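Local coordinates for sterol regulatory element-binding protein cleavage-activating protein (Schizosaccharomyces pombe, PDB 4YHC) that escorts the sterol-regulatory protein Sre1, being required for its processing when sterol or oxygen is low, and is represented here by its WD40 domain, at residues Q30-K35 with L453-A458; V123-G128 with K136-V141; L171-I176 with S191-G196; S285-C290 with S311-N316. The protein carries 9 engineered substitutions. All blocks are in the same frame, centred on the assembly; numbering follows the deposited sequence.

Contact 1: Q30-K35 with L453-A458; sequences QLDILK and LGNYVA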
# COMPACT_ATOMS: atom_id res chain seq x y z
N GLN A 30 11.12 17.69 11.91
CA GLN A 30 12.40 18.13 12.48
C GLN A 30 13.35 17.00 12.63
O GLN A 30 14.53 17.25 12.62
CB GLN A 30 12.24 18.84 13.83
CG GLN A 30 12.55 20.33 13.76
CD GLN A 30 11.61 21.06 12.83
OE1 GLN A 30 10.40 20.98 13.00
NE2 GLN A 30 12.15 21.77 11.86
N LEU A 31 12.85 15.77 12.79
CA LEU A 31 13.67 14.56 12.73
C LEU A 31 13.31 13.65 11.51
O LEU A 31 12.34 13.89 10.85
CB LEU A 31 13.49 13.77 14.03
CG LEU A 31 14.33 14.14 15.27
CD1 LEU A 31 15.46 13.15 15.52
CD2 LEU A 31 14.91 15.52 15.18
N ASP A 32 14.08 12.60 11.27
CA ASP A 32 13.84 11.75 10.12
C ASP A 32 12.44 11.14 10.16
O ASP A 32 11.88 10.84 11.26
CB ASP A 32 14.85 10.61 10.05
CG ASP A 32 16.19 11.04 9.39
OD1 ASP A 32 16.33 12.23 8.97
OD2 ASP A 32 17.08 10.16 9.25
N ILE A 33 11.87 10.96 8.97
CA ILE A 33 10.60 10.29 8.88
C ILE A 33 10.78 8.79 9.09
O ILE A 33 11.59 8.12 8.43
CB ILE A 33 9.88 10.62 7.57
CG1 ILE A 33 9.48 12.11 7.58
CG2 ILE A 33 8.66 9.76 7.43
CD1 ILE A 33 9.10 12.71 6.24
N LEU A 34 9.95 8.25 9.95
CA LEU A 34 9.89 6.81 10.23
C LEU A 34 8.87 6.09 9.37
O LEU A 34 9.10 4.98 8.93
CB LEU A 34 9.41 6.64 11.66
CG LEU A 34 9.27 5.20 12.14
CD1 LEU A 34 10.62 4.51 11.99
CD2 LEU A 34 8.79 5.14 13.61
N LYS A 35 7.70 6.68 9.20
CA LYS A 35 6.58 5.93 8.64
C LYS A 35 5.72 6.84 7.79
O LYS A 35 5.43 7.93 8.20
CB LYS A 35 5.72 5.38 9.78
CG LYS A 35 5.17 4.00 9.54
CD LYS A 35 3.74 4.03 9.09
CE LYS A 35 3.27 2.61 8.78
NZ LYS A 35 1.79 2.57 8.75
N LEU A 453 13.15 11.25 2.11
CA LEU A 453 14.56 11.67 2.04
C LEU A 453 14.90 12.28 3.38
O LEU A 453 14.73 13.49 3.58
CB LEU A 453 14.69 12.74 0.96
CG LEU A 453 15.02 12.29 -0.46
CD1 LEU A 453 14.86 10.83 -0.80
CD2 LEU A 453 14.38 13.20 -1.52
N GLY A 454 15.25 11.43 4.36
CA GLY A 454 15.41 11.97 5.72
C GLY A 454 14.18 12.54 6.39
O GLY A 454 13.26 11.80 6.73
N ASN A 455 14.13 13.85 6.56
CA ASN A 455 12.96 14.46 7.13
C ASN A 455 12.08 15.13 6.12
O ASN A 455 11.17 15.80 6.48
CB ASN A 455 13.34 15.42 8.24
CG ASN A 455 14.33 16.44 7.79
OD1 ASN A 455 15.27 16.11 7.06
ND2 ASN A 455 14.10 17.69 8.15
N TYR A 456 12.34 14.90 4.83
CA TYR A 456 11.53 15.43 3.75
C TYR A 456 10.87 14.28 3.02
O TYR A 456 11.31 13.15 3.14
CB TYR A 456 12.42 16.16 2.76
CG TYR A 456 13.13 17.36 3.40
CD1 TYR A 456 14.37 17.20 4.02
CD2 TYR A 456 12.55 18.64 3.38
CE1 TYR A 456 15.03 18.28 4.63
CE2 TYR A 456 13.24 19.75 3.97
CZ TYR A 456 14.47 19.55 4.61
OH TYR A 456 15.22 20.56 5.23
N VAL A 457 9.87 14.61 2.21
CA VAL A 457 9.38 13.70 1.22
C VAL A 457 9.37 14.28 -0.21
O VAL A 457 8.98 15.41 -0.40
CB VAL A 457 8.08 12.91 1.65
CG1 VAL A 457 7.47 13.29 2.99
CG2 VAL A 457 7.13 12.62 0.52
N ALA A 458 9.79 13.44 -1.14
CA ALA A 458 9.76 13.75 -2.54
C ALA A 458 8.66 12.95 -3.16
O ALA A 458 8.59 11.75 -2.93
CB ALA A 458 11.05 13.32 -3.25
O HOH W 1 13.79 8.91 7.05

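Contact 2: V123-G128 with K136-V141; sequences VFWMPG and KNFELV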
# COMPACT_ATOMS: atom_id res chain seq x y z
N VAL A 123 -3.41 -1.69 12.51
CA VAL A 123 -4.77 -1.19 12.61
C VAL A 123 -5.41 -0.91 11.28
O VAL A 123 -4.76 -0.37 10.45
CB VAL A 123 -4.78 0.12 13.41
CG1 VAL A 123 -6.20 0.65 13.47
CG2 VAL A 123 -4.26 -0.11 14.82
N PHE A 124 -6.69 -1.24 11.08
CA PHE A 124 -7.36 -1.09 9.79
C PHE A 124 -8.72 -0.59 10.06
O PHE A 124 -9.35 -1.07 10.97
CB PHE A 124 -7.71 -2.46 9.12
CG PHE A 124 -6.65 -3.45 9.18
CD1 PHE A 124 -5.52 -3.27 8.48
CD2 PHE A 124 -6.82 -4.60 9.93
CE1 PHE A 124 -4.53 -4.20 8.51
CE2 PHE A 124 -5.83 -5.53 9.99
CZ PHE A 124 -4.67 -5.33 9.28
N TRP A 125 -9.19 0.34 9.25
CA TRP A 125 -10.59 0.75 9.21
C TRP A 125 -11.37 -0.03 8.15
O TRP A 125 -10.90 -0.18 7.00
CB TRP A 125 -10.65 2.20 8.77
CG TRP A 125 -10.12 3.23 9.75
CD1 TRP A 125 -8.85 3.37 10.15
CD2 TRP A 125 -10.84 4.28 10.34
NE1 TRP A 125 -8.72 4.46 10.93
CE2 TRP A 125 -9.94 5.04 11.07
CE3 TRP A 125 -12.17 4.69 10.27
CZ2 TRP A 125 -10.33 6.19 11.81
CZ3 TRP A 125 -12.56 5.85 10.96
CH2 TRP A 125 -11.65 6.57 11.74
N MET A 126 -12.56 -0.49 8.48
CA MET A 126 -13.39 -1.10 7.47
C MET A 126 -14.80 -0.50 7.51
O MET A 126 -15.32 -0.25 8.57
CB MET A 126 -13.44 -2.60 7.67
CG MET A 126 -12.01 -3.23 7.74
SD MET A 126 -12.09 -5.00 7.91
CE MET A 126 -12.11 -5.40 6.20
N PRO A 127 -15.41 -0.30 6.36
CA PRO A 127 -16.73 0.33 6.33
C PRO A 127 -17.73 -0.58 7.01
O PRO A 127 -17.65 -1.76 6.82
CB PRO A 127 -17.06 0.46 4.83
CG PRO A 127 -16.13 -0.49 4.11
CD PRO A 127 -14.93 -0.73 5.03
N GLY A 128 -18.56 -0.04 7.91
CA GLY A 128 -19.68 -0.79 8.47
C GLY A 128 -20.96 -0.45 7.73
O GLY A 128 -21.04 -0.50 6.52
N LYS A 136 -21.65 8.03 9.91
CA LYS A 136 -20.94 6.89 9.35
C LYS A 136 -20.63 5.87 10.43
O LYS A 136 -20.24 6.22 11.56
CB LYS A 136 -19.60 7.32 8.78
CG LYS A 136 -19.63 8.48 7.82
CD LYS A 136 -18.22 8.78 7.36
CE LYS A 136 -18.19 9.98 6.44
NZ LYS A 136 -19.42 10.16 5.60
N ASN A 137 -20.70 4.61 10.05
CA ASN A 137 -20.25 3.54 10.89
C ASN A 137 -19.03 2.82 10.31
O ASN A 137 -18.94 2.67 9.10
CB ASN A 137 -21.37 2.53 11.01
CG ASN A 137 -21.07 1.53 12.07
OD1 ASN A 137 -20.98 0.33 11.80
ND2 ASN A 137 -20.83 2.03 13.26
N PHE A 138 -18.10 2.44 11.17
CA PHE A 138 -16.88 1.75 10.77
C PHE A 138 -16.64 0.62 11.72
O PHE A 138 -17.06 0.68 12.87
CB PHE A 138 -15.63 2.65 10.82
CG PHE A 138 -15.65 3.82 9.88
CD1 PHE A 138 -15.30 3.67 8.52
CD2 PHE A 138 -16.07 5.05 10.32
CE1 PHE A 138 -15.31 4.75 7.67
CE2 PHE A 138 -16.08 6.14 9.45
CZ PHE A 138 -15.72 5.99 8.13
N GLU A 139 -15.91 -0.39 11.24
CA GLU A 139 -15.19 -1.29 12.12
C GLU A 139 -13.71 -0.99 12.15
O GLU A 139 -13.08 -0.87 11.10
CB GLU A 139 -15.49 -2.71 11.72
CG GLU A 139 -16.96 -3.02 11.95
CD GLU A 139 -17.35 -4.40 11.50
OE1 GLU A 139 -17.20 -4.66 10.27
OE2 GLU A 139 -17.77 -5.20 12.38
N LEU A 140 -13.17 -0.81 13.35
CA LEU A 140 -11.78 -0.49 13.54
C LEU A 140 -11.15 -1.74 14.09
O LEU A 140 -11.48 -2.17 15.22
CB LEU A 140 -11.59 0.64 14.55
CG LEU A 140 -10.67 1.82 14.34
CD1 LEU A 140 -10.36 2.51 15.68
CD2 LEU A 140 -9.40 1.51 13.58
N VAL A 141 -10.22 -2.31 13.33
CA VAL A 141 -9.63 -3.58 13.71
C VAL A 141 -8.21 -3.38 14.19
O VAL A 141 -7.37 -2.72 13.53
CB VAL A 141 -9.65 -4.55 12.52
CG1 VAL A 141 -9.04 -5.90 12.88
CG2 VAL A 141 -11.09 -4.73 12.01

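Contact 3: L171-I176 with S191-G196; sequences LSSPII and SLTESG. Engineered in segment 191-196: S191 (natural residue Cys).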
# COMPACT_ATOMS: atom_id res chain seq x y z
N LEU A 171 -5.74 -16.06 18.04
CA LEU A 171 -5.17 -17.06 17.17
C LEU A 171 -4.21 -17.92 18.00
O LEU A 171 -3.62 -17.47 18.96
CB LEU A 171 -4.42 -16.38 16.02
CG LEU A 171 -5.21 -16.15 14.73
CD1 LEU A 171 -6.59 -15.54 14.93
CD2 LEU A 171 -4.39 -15.31 13.78
N SER A 172 -4.00 -19.14 17.52
CA SER A 172 -3.17 -20.13 18.18
C SER A 172 -1.69 -19.92 17.96
O SER A 172 -0.89 -20.66 18.52
CB SER A 172 -3.52 -21.50 17.61
OG SER A 172 -4.92 -21.67 17.58
N SER A 173 -1.31 -18.95 17.13
CA SER A 173 0.10 -18.66 16.92
C SER A 173 0.38 -17.14 16.78
O SER A 173 -0.52 -16.34 16.55
CB SER A 173 0.55 -19.45 15.69
OG SER A 173 1.89 -19.17 15.33
N PRO A 174 1.65 -16.72 16.91
CA PRO A 174 1.91 -15.31 16.65
C PRO A 174 1.75 -14.92 15.17
O PRO A 174 2.01 -15.71 14.27
CB PRO A 174 3.38 -15.12 17.09
CG PRO A 174 3.77 -16.38 17.83
CD PRO A 174 2.89 -17.45 17.21
N ILE A 175 1.31 -13.69 14.95
CA ILE A 175 0.96 -13.19 13.64
C ILE A 175 2.15 -12.53 13.01
O ILE A 175 2.64 -11.56 13.49
CB ILE A 175 -0.25 -12.25 13.76
CG1 ILE A 175 -1.44 -13.11 14.08
CG2 ILE A 175 -0.51 -11.44 12.47
CD1 ILE A 175 -2.73 -12.37 14.35
N ILE A 176 2.60 -13.06 11.89
CA ILE A 176 3.67 -12.43 11.09
C ILE A 176 3.14 -11.19 10.30
O ILE A 176 3.83 -10.21 10.13
CB ILE A 176 4.22 -13.46 10.06
CG1 ILE A 176 4.79 -14.71 10.77
CG2 ILE A 176 5.33 -12.87 9.21
CD1 ILE A 176 5.16 -15.81 9.79
N SER A 191 -4.71 -13.26 8.28
CA SER A 191 -3.50 -13.27 9.09
C SER A 191 -2.60 -14.47 8.77
O SER A 191 -3.02 -15.60 8.72
CB SER A 191 -3.86 -13.24 10.58
OG SER A 191 -4.86 -12.26 10.86
N LEU A 192 -1.36 -14.21 8.52
CA LEU A 192 -0.38 -15.26 8.30
C LEU A 192 0.29 -15.44 9.63
O LEU A 192 0.81 -14.45 10.20
CB LEU A 192 0.65 -14.83 7.24
CG LEU A 192 1.89 -15.77 7.08
CD1 LEU A 192 1.42 -17.15 6.68
CD2 LEU A 192 2.80 -15.19 6.02
N THR A 193 0.21 -16.65 10.19
CA THR A 193 0.84 -16.92 11.50
C THR A 193 2.13 -17.72 11.35
O THR A 193 2.38 -18.29 10.30
CB THR A 193 -0.07 -17.73 12.42
OG1 THR A 193 -0.47 -18.89 11.73
CG2 THR A 193 -1.33 -16.99 12.75
N GLU A 194 2.95 -17.69 12.39
CA GLU A 194 4.21 -18.49 12.45
C GLU A 194 4.05 -19.99 12.16
O GLU A 194 4.99 -20.62 11.75
CB GLU A 194 4.91 -18.32 13.78
CG GLU A 194 5.45 -16.91 14.00
CD GLU A 194 6.19 -16.77 15.33
OE1 GLU A 194 6.43 -17.79 16.01
OE2 GLU A 194 6.53 -15.61 15.70
N SER A 195 2.85 -20.51 12.36
CA SER A 195 2.48 -21.86 11.96
C SER A 195 2.48 -22.11 10.49
O SER A 195 2.33 -23.25 10.08
CB SER A 195 1.05 -22.15 12.41
OG SER A 195 0.72 -21.37 13.53
N GLY A 196 2.52 -21.05 9.68
CA GLY A 196 2.37 -21.22 8.26
C GLY A 196 0.94 -21.22 7.76
O GLY A 196 0.71 -21.25 6.55

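Contact 4: S285-C290 with S311-N316; sequences SSISFC and SYIILN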
# COMPACT_ATOMS: atom_id res chain seq x y z
N SER A 285 -5.46 -5.40 -17.14
CA SER A 285 -4.61 -5.45 -18.31
C SER A 285 -3.24 -6.08 -17.98
O SER A 285 -2.56 -6.51 -18.91
CB SER A 285 -4.33 -4.05 -18.86
OG SER A 285 -5.51 -3.42 -19.31
N SER A 286 -2.86 -6.10 -16.71
CA SER A 286 -1.49 -6.57 -16.26
C SER A 286 -1.43 -6.80 -14.79
O SER A 286 -2.31 -6.29 -14.06
CB SER A 286 -0.35 -5.65 -16.65
OG SER A 286 -0.38 -4.38 -16.02
N ILE A 287 -0.46 -7.62 -14.35
CA ILE A 287 -0.25 -7.85 -12.92
C ILE A 287 1.23 -7.64 -12.69
O ILE A 287 2.05 -8.15 -13.49
CB ILE A 287 -0.58 -9.29 -12.54
CG1 ILE A 287 -1.93 -9.70 -13.09
CG2 ILE A 287 -0.51 -9.50 -11.02
CD1 ILE A 287 -2.26 -11.18 -12.85
N SER A 288 1.58 -7.01 -11.58
CA SER A 288 3.00 -6.74 -11.22
C SER A 288 3.18 -7.15 -9.80
O SER A 288 2.32 -6.84 -8.90
CB SER A 288 3.35 -5.29 -11.29
OG SER A 288 3.23 -4.73 -12.57
N PHE A 289 4.31 -7.83 -9.56
CA PHE A 289 4.73 -8.23 -8.19
C PHE A 289 6.02 -7.49 -7.88
O PHE A 289 6.86 -7.32 -8.78
CB PHE A 289 5.07 -9.73 -8.06
CG PHE A 289 3.97 -10.66 -8.37
CD1 PHE A 289 2.65 -10.38 -8.02
CD2 PHE A 289 4.22 -11.86 -8.96
CE1 PHE A 289 1.61 -11.26 -8.30
CE2 PHE A 289 3.19 -12.75 -9.23
CZ PHE A 289 1.86 -12.41 -8.94
N CYS A 290 6.19 -7.14 -6.62
CA CYS A 290 7.41 -6.58 -6.08
C CYS A 290 7.77 -7.40 -4.88
O CYS A 290 6.94 -7.68 -4.05
CB CYS A 290 7.22 -5.11 -5.63
SG CYS A 290 8.72 -4.37 -4.93
N SER A 311 -4.81 -6.87 -24.90
CA SER A 311 -5.52 -7.96 -24.26
C SER A 311 -5.74 -7.69 -22.77
O SER A 311 -5.37 -6.64 -22.26
CB SER A 311 -4.72 -9.25 -24.42
OG SER A 311 -3.37 -9.05 -24.04
N TYR A 312 -6.35 -8.66 -22.09
CA TYR A 312 -6.58 -8.55 -20.66
C TYR A 312 -6.59 -9.90 -20.04
O TYR A 312 -6.65 -10.90 -20.72
CB TYR A 312 -7.95 -7.88 -20.40
CG TYR A 312 -9.13 -8.62 -20.93
CD1 TYR A 312 -9.78 -9.57 -20.17
CD2 TYR A 312 -9.62 -8.35 -22.22
CE1 TYR A 312 -10.88 -10.26 -20.66
CE2 TYR A 312 -10.74 -9.01 -22.71
CZ TYR A 312 -11.35 -9.95 -21.95
OH TYR A 312 -12.42 -10.60 -22.45
N ILE A 313 -6.63 -9.92 -18.73
CA ILE A 313 -6.60 -11.12 -17.95
C ILE A 313 -7.78 -11.07 -17.09
O ILE A 313 -8.04 -10.00 -16.46
CB ILE A 313 -5.33 -11.00 -17.08
CG1 ILE A 313 -4.10 -10.92 -17.96
CG2 ILE A 313 -5.20 -12.06 -16.02
CD1 ILE A 313 -2.91 -10.27 -17.25
N ILE A 314 -8.46 -12.20 -16.95
CA ILE A 314 -9.51 -12.34 -16.01
C ILE A 314 -8.91 -12.87 -14.72
O ILE A 314 -8.55 -14.04 -14.69
CB ILE A 314 -10.61 -13.31 -16.52
CG1 ILE A 314 -11.32 -12.74 -17.71
CG2 ILE A 314 -11.58 -13.68 -15.41
CD1 ILE A 314 -12.08 -13.80 -18.52
N LEU A 315 -8.83 -12.01 -13.67
CA LEU A 315 -8.31 -12.36 -12.37
C LEU A 315 -9.26 -13.09 -11.51
O LEU A 315 -8.85 -13.85 -10.68
CB LEU A 315 -7.93 -11.12 -11.53
CG LEU A 315 -6.59 -10.44 -11.60
CD1 LEU A 315 -6.49 -9.48 -10.38
CD2 LEU A 315 -5.46 -11.46 -11.69
N ASN A 316 -10.55 -12.81 -11.59
CA ASN A 316 -11.46 -13.52 -10.75
C ASN A 316 -12.89 -13.37 -11.34
O ASN A 316 -13.09 -12.58 -12.25
CB ASN A 316 -11.40 -13.02 -9.30
CG ASN A 316 -12.04 -13.96 -8.33
OD1 ASN A 316 -12.40 -15.11 -8.69
ND2 ASN A 316 -12.20 -13.51 -7.07
O HOH W 2 -6.43 -4.32 -21.61
O HOH W 3 -2.72 -8.47 -20.90

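Contact 1: Q30-K35 with L453-A458
The carbonyl oxygen of G454 takes the N-H of I33 in an almost straight bond, N to O 2.8 Å with 175° at the hydrogen, the donor tilted 33° from the carbonyl plane. A water lies 3.0 Å from that same G454 O and 2.7 Å from I33 O, bridging the two backbones, and CA of D32 adds a C-H...O contact to the gripped oxygen. The D32 carboxylate lies against the G454 peptide, with OD1 3.4 Å from C of G454. G454 itself takes the second place of a type II' turn from L453 to Y456, where its phi of 64° suits a residue without a side chain. One residue on, N455 CB meets L31 O at 3.2 Å, while N455 ND2 is bound by H29 O. The apolar part is small: I33 crosses V457 at about a right angle, CD1 of I33 to CG1 of V457 3.7 Å, and V452 also touches I33. The turn links strands 448-453 and 456-462 of the last sheet, and strand 33-38 belongs to the predicted WD 1 repeat. Two neighbouring propeller blades are therefore joined here chiefly through backbone polarity, with the G454 carbonyl as the shared acceptor of an N-H, a C-H and a water.

Contact 2: V123-G128 with K136-V141
W125 turns the edge of its six-membered ring onto the face of F138, a T-shaped pair with planes at 83° and centroids of the two six-membered rings 4.9 Å apart. A chi1 of -64° puts CG of F138 beside its backbone N, where CE3 of W125 meets it at 3.6 Å, toward the rim of the phenyl ring; CZ3 follows over CD2. L140 uses a different surface of the indole: its CD2 sits over the face of the five-membered ring, 4.1 Å from the centroid, as a CH-pi contact. That same CD2 of L140 is pressed to 3.3 Å from CG1 of V123, tighter than usual for two carbons. On the other face of the hairpin, F124 meets V141 with the edge of its ring, CD2 of F124 to CB of V141 3.8 Å. An alanine in place of F138 would probably leave the CE3-CZ3 edge of W125 without its aromatic partner and open a gap beside it. Between the strands, backbone bonds pair F124 with V141 and M126 with E139, two each, and G128 N adds a bond to N137 O. Further out, S90 OG binds W125 NE1, Y88 and P84 border the indole, and I189 touches F124 and M126. The hairpin 121-127/136-144, in the predicted WD 3 repeat of the propeller, thus offers apolar surface to strand 88-92 on one side and strands 175-182 and 187-193 on the other, and the one polar atom of its buried indole is satisfied by a serine hydroxyl.

Contact 3: L171-I176 with S191-G196
I176 N bonds to L192 O at 2.8 Å and E194 N to P174 O at 2.9 Å, fixing the tightly bonded side of this contact. Between those bonds, I175 and T193 form an antiparallel non-hydrogen-bonded pair whose side chains share a face. Next to them the packing is close: CD2 of L171 reaches 3.6 Å from CG2 of T193 and 3.8 Å from CB of S191, an engineered serine, while I175 CD1 comes alongside, 4.0 Å from the same CB. T193 can offer that methyl because CG2 lies anti to its carbonyl carbon, OG1 taking the place between N and C (chi1 54°). I149 of strand 148-156 touches both L171 and S191. The solvent side is looser. There the E194 side chain crosses the P174 ring at about a right angle, laying its carboxylate on the ring carbons with CD of E194 3.5 Å from CG of P174; CG1 of I176 lies 4.0 Å from CG of E194. S195 N makes only a weak bond to S173 OG, 3.4 Å long. An alanine in place of P174 would keep CB but lose CG and CD, and would probably leave the E194 carboxylate with only CB to lie on and more liberty to turn, and release the N-CA rotation that the ring holds. From T193 a type I turn runs to G196 and leads on toward strand 198-204. Strands 175-182 and 187-193 make a beta hairpin of the predicted WD 4 repeat, here entered from the preceding blade, as in a WD40 propeller.

Contact 4: S285-C290 with S311-N316
I287 sets CG1 anti to its carbonyl carbon (chi1 -49°), and I313 does the same (chi1 -62°), which places each CG1 beside its backbone N on a side chain that points toward the other segment; CG1 of I287 lies 4.3 Å from CD1 of I313. Both belong to one irregular mixed sheet of the WD40 propeller. Strands 281-292 and 311-317 are antiparallel neighbours there, paired near F282, but over 285-290 and 311-316 they splay apart, their short segments at 67° and no nearer than 7.9 Å between axes, with no direct hydrogen bond between the two segments. The two segments come closest in backbone at S285, whose CA is 4.4 Å from CA of Y312. I313 fills in beside this approach, its CD1 resting 4.1 Å from CA of S286 and equally near O of S285, with L342 touching I313 as well. Two waters supply the polar bridges. One is 2.6 Å from S285 OG and donates to S311 O; the other donates to S285 O and has a longer link to S311 OG. S285 OG is also held by N274 ND2 and R276 NH1, which probably orients the hydroxyl that the first water meets. S286 turns its hydroxyl to another neighbour, S273 OG. Strand 311-317 carries a classic beta bulge in which L315 and N316 both face F282; L315 points its side chain toward I287. All the touching residues are buried. The segments meet most tightly between methyls, where L315 CD2 crosses over to I287 CD1 at 3.4 Å, below the usual spacing of two carbons.

Overall arrangement
Starting at the N terminus, the chain enters contact 1 at 30-35 and does not complete it until 453-458, so the long loop of 417 residues between them holds every other contact. Contacts 2, 3 and 4 follow in series inside it, each closing before the next opens, and none cross. Contacts 2 and 3 are short hairpin closures, within the predicted WD 3 and WD 4 repeats. Contact 4 joins two neighbouring strands of a later sheet where they splay apart. Of the four, contact 1 joins the first and last parts of the chain, the sheet of 33-68 against the one made of 441-462 and strand 20-24; contact 4 sits on the opposite side of the chain's centre, about 34 Å away between centres.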